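Local coordinates for protein aminodeoxyfutalosine deaminase (Deinococcus radiodurans, PDB 2IMR) that catalyses the zinc-dependent deamination of aminodeoxyfutalosine to futalosine, a reaction of menaquinone biosynthesis, at residues A[176-181]-A[216-222]; A[171-177]-A[207-213]; A[363-368]-A[414-418]. All blocks are in the same frame, centred on the assembly; numbering follows the deposited sequence.

Contact 1 (A[176-181]-A[216-222]); sequences VLNPFP and FTVSHRL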
loop_
_atom_site.group_PDB
_atom_site.type_symbol
_atom_site.label_atom_id
_atom_site.label_comp_id
_atom_site.label_asym_id
_atom_site.label_seq_id
_atom_site.Cartn_x
_atom_site.Cartn_y
_atom_site.Cartn_z
ATOM N N VAL A 176 9.606 -0.806 12.243
ATOM C CA VAL A 176 10.144 -1.297 13.509
ATOM C C VAL A 176 9.978 -2.810 13.542
ATOM O O VAL A 176 8.912 -3.332 13.230
ATOM C CB VAL A 176 9.416 -0.674 14.709
ATOM C CG1 VAL A 176 9.981 -1.243 16.013
ATOM C CG2 VAL A 176 9.580 0.837 14.677
ATOM N N LEU A 177 11.038 -3.512 13.928
ATOM C CA LEU A 177 11.015 -4.969 13.949
ATOM C C LEU A 177 11.804 -5.553 15.118
ATOM O O LEU A 177 13.007 -5.372 15.204
ATOM C CB LEU A 177 11.595 -5.487 12.622
ATOM C CG LEU A 177 11.549 -6.959 12.184
ATOM C CD1 LEU A 177 12.137 -7.048 10.778
ATOM C CD2 LEU A 177 12.330 -7.861 13.133
ATOM N N ASN A 178 11.116 -6.248 16.019
ATOM C CA ASN A 178 11.768 -6.903 17.152
ATOM C C ASN A 178 10.722 -7.729 17.883
ATOM O O ASN A 178 9.854 -7.184 18.556
ATOM C CB ASN A 178 12.386 -5.897 18.119
ATOM C CG ASN A 178 13.258 -6.576 19.158
ATOM O OD1 ASN A 178 12.790 -7.433 19.904
ATOM N ND2 ASN A 178 14.533 -6.206 19.200
ATOM N N PRO A 179 10.806 -9.060 17.765
ATOM C CA PRO A 179 9.869 -10.004 18.388
ATOM C C PRO A 179 10.092 -10.396 19.849
ATOM O O PRO A 179 9.335 -11.204 20.385
ATOM C CB PRO A 179 9.954 -11.204 17.459
ATOM C CG PRO A 179 11.428 -11.221 17.113
ATOM C CD PRO A 179 11.720 -9.758 16.839
ATOM N N PHE A 180 11.111 -9.824 20.488
ATOM C CA PHE A 180 11.431 -10.143 21.884
ATOM C C PHE A 180 10.742 -9.222 22.891
ATOM O O PHE A 180 11.092 -8.052 23.017
ATOM C CB PHE A 180 12.946 -10.075 22.087
ATOM C CG PHE A 180 13.713 -11.039 21.231
ATOM C CD1 PHE A 180 13.845 -12.369 21.608
ATOM C CD2 PHE A 180 14.286 -10.619 20.036
ATOM C CE1 PHE A 180 14.539 -13.273 20.805
ATOM C CE2 PHE A 180 14.983 -11.514 19.226
ATOM C CZ PHE A 180 15.109 -12.843 19.612
ATOM N N PRO A 181 9.753 -9.750 23.636
ATOM C CA PRO A 181 9.019 -8.964 24.633
ATOM C C PRO A 181 9.899 -8.151 25.582
ATOM O O PRO A 181 9.584 -7.003 25.896
ATOM C CB PRO A 181 8.205 -10.025 25.375
ATOM C CG PRO A 181 7.921 -11.023 24.307
ATOM C CD PRO A 181 9.260 -11.138 23.598
ATOM N N PHE A 216 4.098 -11.031 13.891
ATOM C CA PHE A 216 4.990 -12.028 14.475
ATOM C C PHE A 216 6.461 -11.636 14.571
ATOM O O PHE A 216 7.265 -12.396 15.110
ATOM C CB PHE A 216 4.845 -13.364 13.735
ATOM C CG PHE A 216 5.150 -13.287 12.270
ATOM C CD1 PHE A 216 6.438 -13.530 11.801
ATOM C CD2 PHE A 216 4.150 -12.967 11.356
ATOM C CE1 PHE A 216 6.725 -13.457 10.438
ATOM C CE2 PHE A 216 4.429 -12.890 9.990
ATOM C CZ PHE A 216 5.720 -13.137 9.532
ATOM N N THR A 217 6.820 -10.461 14.052
ATOM C CA THR A 217 8.204 -9.998 14.147
ATOM C C THR A 217 8.271 -8.803 15.101
ATOM O O THR A 217 9.304 -8.138 15.223
ATOM C CB THR A 217 8.777 -9.588 12.770
ATOM O OG1 THR A 217 7.933 -8.601 12.171
ATOM C CG2 THR A 217 8.872 -10.794 11.855
ATOM N N VAL A 218 7.155 -8.543 15.777
ATOM C CA VAL A 218 7.052 -7.452 16.749
ATOM C C VAL A 218 6.323 -8.055 17.948
ATOM O O VAL A 218 5.227 -8.583 17.793
ATOM C CB VAL A 218 6.218 -6.266 16.189
ATOM C CG1 VAL A 218 6.065 -5.168 17.252
ATOM C CG2 VAL A 218 6.901 -5.691 14.946
ATOM N N SER A 219 6.928 -7.997 19.133
ATOM C CA SER A 219 6.289 -8.568 20.317
ATOM C C SER A 219 4.962 -7.867 20.608
ATOM O O SER A 219 4.758 -6.716 20.216
ATOM C CB SER A 219 7.213 -8.462 21.542
ATOM O OG SER A 219 7.362 -7.115 21.968
ATOM N N HIS A 220 4.059 -8.562 21.295
ATOM C CA HIS A 220 2.762 -7.978 21.619
ATOM C C HIS A 220 2.940 -6.661 22.374
ATOM O O HIS A 220 2.223 -5.691 22.128
ATOM C CB HIS A 220 1.929 -8.964 22.452
ATOM C CG HIS A 220 2.569 -9.359 23.748
ATOM N ND1 HIS A 220 2.342 -8.684 24.929
ATOM C CD2 HIS A 220 3.438 -10.353 24.046
ATOM C CE1 HIS A 220 3.042 -9.247 25.898
ATOM N NE2 HIS A 220 3.716 -10.263 25.389
ATOM N N ARG A 221 3.909 -6.623 23.282
ATOM C CA ARG A 221 4.164 -5.417 24.058
ATOM C C ARG A 221 4.613 -4.250 23.175
ATOM O O ARG A 221 4.084 -3.144 23.280
ATOM C CB ARG A 221 5.219 -5.698 25.131
ATOM C CG ARG A 221 5.491 -4.508 26.030
ATOM C CD ARG A 221 6.481 -4.841 27.137
ATOM N NE ARG A 221 6.767 -3.664 27.954
ATOM C CZ ARG A 221 5.852 -3.001 28.654
ATOM N NH1 ARG A 221 4.587 -3.402 28.644
ATOM N NH2 ARG A 221 6.197 -1.930 29.354
ATOM N N LEU A 222 5.587 -4.493 22.301
ATOM C CA LEU A 222 6.079 -3.439 21.419
ATOM C C LEU A 222 4.987 -2.980 20.445
ATOM O O LEU A 222 4.894 -1.797 20.117
ATOM C CB LEU A 222 7.309 -3.931 20.646
ATOM C CG LEU A 222 7.939 -2.953 19.643
ATOM C CD1 LEU A 222 8.299 -1.647 20.346
ATOM C CD2 LEU A 222 9.168 -3.587 19.014
HETATM O O HOH W 1 9.807 -6.416 21.222
HETATM O O HOH W 2 10.034 -4.524 27.361
#

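Contact 2 (A[171-177]-A[207-213]); sequences TLYFEVL and RLGLSPH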
loop_
_atom_site.group_PDB
_atom_site.type_symbol
_atom_site.label_atom_id
_atom_site.label_comp_id
_atom_site.label_asym_id
_atom_site.label_seq_id
_atom_site.Cartn_x
_atom_site.Cartn_y
_atom_site.Cartn_z
ATOM N N THR A 171 3.119 9.476 2.676
ATOM C CA THR A 171 3.578 9.156 4.017
ATOM C C THR A 171 4.815 8.267 3.999
ATOM O O THR A 171 4.906 7.338 3.199
ATOM C CB THR A 171 2.489 8.406 4.809
ATOM O OG1 THR A 171 1.299 9.203 4.855
ATOM C CG2 THR A 171 2.965 8.105 6.225
ATOM N N LEU A 172 5.759 8.560 4.889
ATOM C CA LEU A 172 6.980 7.766 5.027
ATOM C C LEU A 172 6.873 7.075 6.383
ATOM O O LEU A 172 6.966 7.730 7.425
ATOM C CB LEU A 172 8.222 8.665 5.010
ATOM C CG LEU A 172 8.389 9.548 3.772
ATOM C CD1 LEU A 172 9.650 10.395 3.920
ATOM C CD2 LEU A 172 8.458 8.677 2.522
ATOM N N TYR A 173 6.661 5.761 6.361
ATOM C CA TYR A 173 6.516 4.961 7.575
ATOM C C TYR A 173 7.844 4.348 8.027
ATOM O O TYR A 173 8.475 3.603 7.271
ATOM C CB TYR A 173 5.524 3.821 7.332
ATOM C CG TYR A 173 4.164 4.232 6.805
ATOM C CD1 TYR A 173 3.088 4.440 7.669
ATOM C CD2 TYR A 173 3.940 4.351 5.431
ATOM C CE1 TYR A 173 1.822 4.745 7.177
ATOM C CE2 TYR A 173 2.684 4.656 4.928
ATOM C CZ TYR A 173 1.629 4.848 5.801
ATOM O OH TYR A 173 0.381 5.118 5.291
ATOM N N PHE A 174 8.248 4.640 9.261
ATOM C CA PHE A 174 9.496 4.103 9.808
ATOM C C PHE A 174 9.213 2.686 10.289
ATOM O O PHE A 174 8.376 2.477 11.160
ATOM C CB PHE A 174 9.987 4.978 10.970
ATOM C CG PHE A 174 11.353 4.605 11.486
ATOM C CD1 PHE A 174 12.403 4.359 10.603
ATOM C CD2 PHE A 174 11.600 4.538 12.855
ATOM C CE1 PHE A 174 13.681 4.053 11.076
ATOM C CE2 PHE A 174 12.875 4.231 13.342
ATOM C CZ PHE A 174 13.918 3.989 12.450
ATOM N N GLU A 175 9.912 1.708 9.725
ATOM C CA GLU A 175 9.665 0.318 10.097
ATOM C C GLU A 175 10.350 -0.107 11.389
ATOM O O GLU A 175 11.515 0.200 11.614
ATOM C CB GLU A 175 10.091 -0.608 8.956
ATOM C CG GLU A 175 9.464 -1.987 9.027
ATOM C CD GLU A 175 9.722 -2.802 7.778
ATOM O OE1 GLU A 175 10.898 -3.105 7.497
ATOM O OE2 GLU A 175 8.748 -3.136 7.077
ATOM N N VAL A 176 9.606 -0.806 12.243
ATOM C CA VAL A 176 10.144 -1.297 13.509
ATOM C C VAL A 176 9.978 -2.810 13.542
ATOM O O VAL A 176 8.912 -3.332 13.230
ATOM C CB VAL A 176 9.416 -0.674 14.709
ATOM C CG1 VAL A 176 9.981 -1.243 16.013
ATOM C CG2 VAL A 176 9.580 0.837 14.677
ATOM N N LEU A 177 11.038 -3.512 13.928
ATOM C CA LEU A 177 11.015 -4.969 13.949
ATOM C C LEU A 177 11.804 -5.553 15.118
ATOM O O LEU A 177 13.007 -5.372 15.204
ATOM C CB LEU A 177 11.595 -5.487 12.622
ATOM C CG LEU A 177 11.549 -6.959 12.184
ATOM C CD1 LEU A 177 12.137 -7.048 10.778
ATOM C CD2 LEU A 177 12.330 -7.861 13.133
ATOM N N ARG A 207 4.161 13.403 5.245
ATOM C CA ARG A 207 4.130 13.166 6.680
ATOM C C ARG A 207 4.847 11.908 7.153
ATOM O O ARG A 207 5.079 10.967 6.388
ATOM C CB ARG A 207 2.679 13.122 7.151
ATOM C CG ARG A 207 1.902 12.004 6.510
ATOM C CD ARG A 207 0.451 11.983 6.943
ATOM N NE ARG A 207 -0.202 10.793 6.409
ATOM C CZ ARG A 207 -1.482 10.489 6.590
ATOM N NH1 ARG A 207 -2.268 11.291 7.299
ATOM N NH2 ARG A 207 -1.970 9.372 6.066
ATOM N N LEU A 208 5.183 11.908 8.437
ATOM C CA LEU A 208 5.873 10.788 9.062
ATOM C C LEU A 208 4.864 9.768 9.570
ATOM O O LEU A 208 3.808 10.131 10.092
ATOM C CB LEU A 208 6.724 11.289 10.229
ATOM C CG LEU A 208 7.447 10.221 11.049
ATOM C CD1 LEU A 208 8.498 9.529 10.177
ATOM C CD2 LEU A 208 8.105 10.872 12.259
ATOM N N GLY A 209 5.196 8.490 9.412
ATOM C CA GLY A 209 4.316 7.433 9.864
ATOM C C GLY A 209 5.096 6.368 10.609
ATOM O O GLY A 209 6.304 6.488 10.792
ATOM N N LEU A 210 4.405 5.317 11.031
ATOM C CA LEU A 210 5.049 4.246 11.770
ATOM C C LEU A 210 4.622 2.905 11.208
ATOM O O LEU A 210 3.465 2.711 10.838
ATOM C CB LEU A 210 4.667 4.348 13.244
ATOM C CG LEU A 210 5.436 3.536 14.278
ATOM C CD1 LEU A 210 6.935 3.833 14.190
ATOM C CD2 LEU A 210 4.898 3.895 15.668
ATOM N N SER A 211 5.553 1.967 11.140
ATOM C CA SER A 211 5.202 0.670 10.610
ATOM C C SER A 211 5.709 -0.537 11.373
ATOM O O SER A 211 6.850 -0.957 11.186
ATOM C CB SER A 211 5.664 0.545 9.158
ATOM O OG SER A 211 5.398 -0.764 8.677
ATOM N N PRO A 212 4.875 -1.089 12.271
ATOM C CA PRO A 212 5.271 -2.278 13.030
ATOM C C PRO A 212 5.321 -3.320 11.900
ATOM O O PRO A 212 4.325 -3.512 11.200
ATOM C CB PRO A 212 4.081 -2.508 13.963
ATOM C CG PRO A 212 3.498 -1.123 14.139
ATOM C CD PRO A 212 3.582 -0.559 12.743
ATOM N N HIS A 213 6.469 -3.969 11.719
ATOM C CA HIS A 213 6.668 -4.928 10.625
ATOM C C HIS A 213 5.534 -5.918 10.354
ATOM O O HIS A 213 4.871 -5.846 9.315
ATOM C CB HIS A 213 7.985 -5.685 10.846
ATOM C CG HIS A 213 8.433 -6.490 9.665
ATOM N ND1 HIS A 213 8.909 -7.779 9.783
ATOM C CD2 HIS A 213 8.523 -6.175 8.350
ATOM C CE1 HIS A 213 9.277 -8.222 8.593
ATOM N NE2 HIS A 213 9.054 -7.267 7.706
#

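Contact 3 (A[363-368]-A[414-418]); sequences NVREEV and WELSR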
loop_
_atom_site.group_PDB
_atom_site.type_symbol
_atom_site.label_atom_id
_atom_site.label_comp_id
_atom_site.label_asym_id
_atom_site.label_seq_id
_atom_site.Cartn_x
_atom_site.Cartn_y
_atom_site.Cartn_z
ATOM N N ASN A 363 5.135 1.214 -10.671
ATOM C CA ASN A 363 3.999 1.763 -11.411
ATOM C C ASN A 363 2.671 1.076 -11.092
ATOM O O ASN A 363 2.390 -0.004 -11.604
ATOM C CB ASN A 363 4.278 1.654 -12.912
ATOM C CG ASN A 363 3.281 2.422 -13.743
ATOM O OD1 ASN A 363 2.283 2.925 -13.224
ATOM N ND2 ASN A 363 3.543 2.521 -15.046
ATOM N N VAL A 364 1.847 1.719 -10.271
ATOM C CA VAL A 364 0.550 1.158 -9.883
ATOM C C VAL A 364 -0.416 0.950 -11.051
ATOM O O VAL A 364 -1.353 0.159 -10.949
ATOM C CB VAL A 364 -0.133 2.036 -8.794
ATOM C CG1 VAL A 364 -1.587 1.610 -8.589
ATOM C CG2 VAL A 364 0.619 1.889 -7.486
ATOM N N ARG A 365 -0.200 1.645 -12.166
ATOM C CA ARG A 365 -1.084 1.463 -13.317
ATOM C C ARG A 365 -1.036 -0.006 -13.727
ATOM O O ARG A 365 -2.017 -0.571 -14.214
ATOM C CB ARG A 365 -0.633 2.332 -14.498
ATOM C CG ARG A 365 -0.595 3.822 -14.195
ATOM C CD ARG A 365 -0.111 4.590 -15.413
ATOM N NE ARG A 365 -0.004 6.027 -15.182
ATOM C CZ ARG A 365 0.867 6.594 -14.355
ATOM N NH1 ARG A 365 1.719 5.850 -13.663
ATOM N NH2 ARG A 365 0.902 7.914 -14.233
ATOM N N GLU A 366 0.120 -0.621 -13.524
ATOM C CA GLU A 366 0.310 -2.017 -13.872
ATOM C C GLU A 366 -0.398 -2.961 -12.902
ATOM O O GLU A 366 -0.758 -4.081 -13.270
ATOM C CB GLU A 366 1.812 -2.308 -13.963
ATOM C CG GLU A 366 2.416 -1.710 -15.245
ATOM C CD GLU A 366 3.929 -1.589 -15.229
ATOM O OE1 GLU A 366 4.591 -2.257 -14.415
ATOM O OE2 GLU A 366 4.461 -0.820 -16.057
ATOM N N GLU A 367 -0.615 -2.505 -11.674
ATOM C CA GLU A 367 -1.313 -3.323 -10.686
ATOM C C GLU A 367 -2.796 -3.320 -11.022
ATOM O O GLU A 367 -3.501 -4.291 -10.766
ATOM C CB GLU A 367 -1.106 -2.770 -9.274
ATOM C CG GLU A 367 0.345 -2.788 -8.796
ATOM C CD GLU A 367 0.934 -4.189 -8.693
ATOM O OE1 GLU A 367 0.165 -5.173 -8.699
ATOM O OE2 GLU A 367 2.179 -4.299 -8.588
ATOM N N VAL A 368 -3.269 -2.215 -11.592
ATOM C CA VAL A 368 -4.670 -2.104 -11.978
ATOM C C VAL A 368 -4.940 -3.133 -13.070
ATOM O O VAL A 368 -5.933 -3.857 -13.029
ATOM C CB VAL A 368 -4.995 -0.680 -12.501
ATOM C CG1 VAL A 368 -6.378 -0.654 -13.159
ATOM C CG2 VAL A 368 -4.952 0.313 -11.345
ATOM N N TRP A 414 -3.522 7.636 -18.923
ATOM C CA TRP A 414 -2.628 6.538 -18.561
ATOM C C TRP A 414 -1.925 5.798 -19.699
ATOM O O TRP A 414 -0.801 5.323 -19.519
ATOM C CB TRP A 414 -3.382 5.530 -17.689
ATOM C CG TRP A 414 -3.730 6.052 -16.324
ATOM C CD1 TRP A 414 -3.761 7.358 -15.922
ATOM C CD2 TRP A 414 -4.136 5.275 -15.188
ATOM N NE1 TRP A 414 -4.161 7.444 -14.610
ATOM C CE2 TRP A 414 -4.399 6.180 -14.135
ATOM C CE3 TRP A 414 -4.305 3.903 -14.961
ATOM C CZ2 TRP A 414 -4.823 5.756 -12.868
ATOM C CZ3 TRP A 414 -4.730 3.478 -13.695
ATOM C CH2 TRP A 414 -4.982 4.406 -12.669
ATOM N N GLU A 415 -2.563 5.702 -20.863
ATOM C CA GLU A 415 -1.949 4.991 -21.984
ATOM C C GLU A 415 -0.649 5.640 -22.471
ATOM O O GLU A 415 0.109 5.025 -23.227
ATOM C CB GLU A 415 -2.923 4.889 -23.165
ATOM C CG GLU A 415 -3.118 6.200 -23.910
ATOM C CD GLU A 415 -3.748 6.024 -25.278
ATOM O OE1 GLU A 415 -3.586 4.944 -25.886
ATOM O OE2 GLU A 415 -4.385 6.982 -25.760
ATOM N N LEU A 416 -0.386 6.868 -22.030
ATOM C CA LEU A 416 0.818 7.594 -22.452
ATOM C C LEU A 416 1.914 7.644 -21.388
ATOM O O LEU A 416 2.929 8.337 -21.559
ATOM C CB LEU A 416 0.445 9.029 -22.844
ATOM C CG LEU A 416 -0.734 9.208 -23.803
ATOM C CD1 LEU A 416 -1.015 10.695 -23.999
ATOM C CD2 LEU A 416 -0.425 8.547 -25.132
ATOM N N SER A 417 1.715 6.907 -20.301
ATOM C CA SER A 417 2.666 6.887 -19.195
ATOM C C SER A 417 4.072 6.429 -19.581
ATOM O O SER A 417 4.237 5.414 -20.259
ATOM C CB SER A 417 2.137 5.992 -18.073
ATOM O OG SER A 417 2.995 6.032 -16.945
ATOM N N ARG A 418 5.073 7.192 -19.139
ATOM C CA ARG A 418 6.487 6.885 -19.393
ATOM C C ARG A 418 7.216 6.878 -18.051
ATOM O O ARG A 418 6.981 7.752 -17.214
ATOM C CB ARG A 418 7.149 7.955 -20.275
ATOM C CG ARG A 418 6.470 8.244 -21.602
ATOM C CD ARG A 418 7.429 8.068 -22.769
ATOM N NE ARG A 418 8.634 8.889 -22.658
ATOM C CZ ARG A 418 9.613 8.892 -23.560
ATOM N NH1 ARG A 418 9.521 8.120 -24.633
ATOM N NH2 ARG A 418 10.687 9.654 -23.390
#

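Contact 1 (A[176-181]-A[216-222])
Above neighbouring strands of an amidohydrolase (beta/alpha)8 barrel, the loop 176-181 after strand 170-176 meets residues 216-222, which run from the loop after strand 206-212 into the first turn of helix 220-233. The contact illustrates how irregular backbone finds partners for its polar groups. The carbonyl of Asn178 is the busiest acceptor. It takes the amide of Ser219 (Ser219 N to Asn178 O, 3.1 Å), a CA-H...O contact from Val218 CA at 3.3 Å, and water 1, 2.8 Å from Asn178 O. Beside it, Asn178 N reaches Thr217 O at 2.7 Å in a weak hydrogen bond, its N-H...O angle only 119°. The Asn178 side chain closes an Asx turn, Asn178 OD1 accepting from Phe180 N at 3.0 Å. Ser219 is the N-cap of its helix, its OG accepting from Leu222 N at 3.2 Å. Water 1 bridges the same hydroxyl to Phe180 O and Asn178 O. Thr217 OG1 finds its partners in Thr214 and His213, a predicted substrate-binding residue, while Arg221 forms a salt bridge with Asp185. Apolar contact is modest: Val176 CG1 meets Leu222 CD2 at 3.9 Å, and Pro181 CG rests 3.8 Å from Ser219 CB.

Contact 2 (A[171-177]-A[207-213])
Arg207 NE donates to Thr171 OG1 at 2.7 Å in an almost straight hydrogen bond between side chains, and Thr171 OG1 also bonds to Val395 O. From there a ladder of six backbone bonds runs to the barrel's catalytic end, starting with Leu172 N to Arg207 O (2.9 Å) and Gly209 N to Leu172 O (2.8 Å) and finishing with His213 N to Val176 O (2.9 Å). This is the parallel pairing within a beta-alpha-beta unit of the (beta/alpha)8 barrel, strands 170-176 and 206-212 being joined through helix 184-199. At its C-terminal end stand Glu175 and His213, both predicted to bind substrate; Glu175 lies beside the zinc ligands His101 and His240. Leu177 CD1 sits over the face of the His213 ring in a CH-pi contact, 3.8 Å from the centroid. Gly209 gives Tyr173 room, since a CB there would clash with Tyr173 CD1 and Thr171 CG2. On the face carrying Leu172, Phe174, Leu208 and Leu210, Val176 CG2 packs 4.0 Å from Leu210 CD1, under helix 220-233.

Contact 3 (A[363-368]-A[414-418])
A cation-pi and CH-pi contact near the protein surface joins the start of helix 365-374, which follows barrel strand 349-351, to the chain's C-terminal segment 414-418, well removed from the annotated sites. Arg365 extends across one face of the indole of Trp414, presenting carbon and charge to it: Arg365 CG lies 4.1 Å from the centroid of the six-membered ring, and Arg365 CZ lies 5.0 Å from that of the five-membered ring, nearly along its normal. Ser417 OG approaches a face of the guanidinium, 3.4 Å from Arg365 CZ, without hydrogen bonding to Arg365 NE. The charge is held from the helix side, where Asn363 OD1 accepts from Arg365 NH1 and from Arg365 N, both at 3.0 Å; Arg365 NH2 donates to Leu144 O. The indole is fixed in turn by Trp414 NE1 donating to Ala92 O. One turn along the helix, Val368 CG2 meets the ring edge, 3.9 Å from Trp414 CZ3. The general pattern is an arginine-tryptophan cation-pi contact, combined here with a helix-capping asparagine whose OD1 serves the same arginine twice.

Contact 2 pairs the two strands of a beta-alpha-beta unit; contact 1 joins the loops that follow those strands, reaching into helix 220-233. They share Val176 and Leu177, and Val218 CG2 of contact 1 lies 3.7 Å from His213 N of contact 2. Contact 2 is buried and its backbone bonding repeats regularly; in the partly buried contact 1 this order gives way to isolated hydrogen bonds, a helix cap and bridging water. Contact 3 lies on the other side of the chain's centre, its centre about 37 Å from that of contact 1 and about 26 Å from that of contact 2. At the surface, it relies on cation-pi and CH-pi contacts of side chains and buries the least area, 242 Å² against 472 and 673 Å².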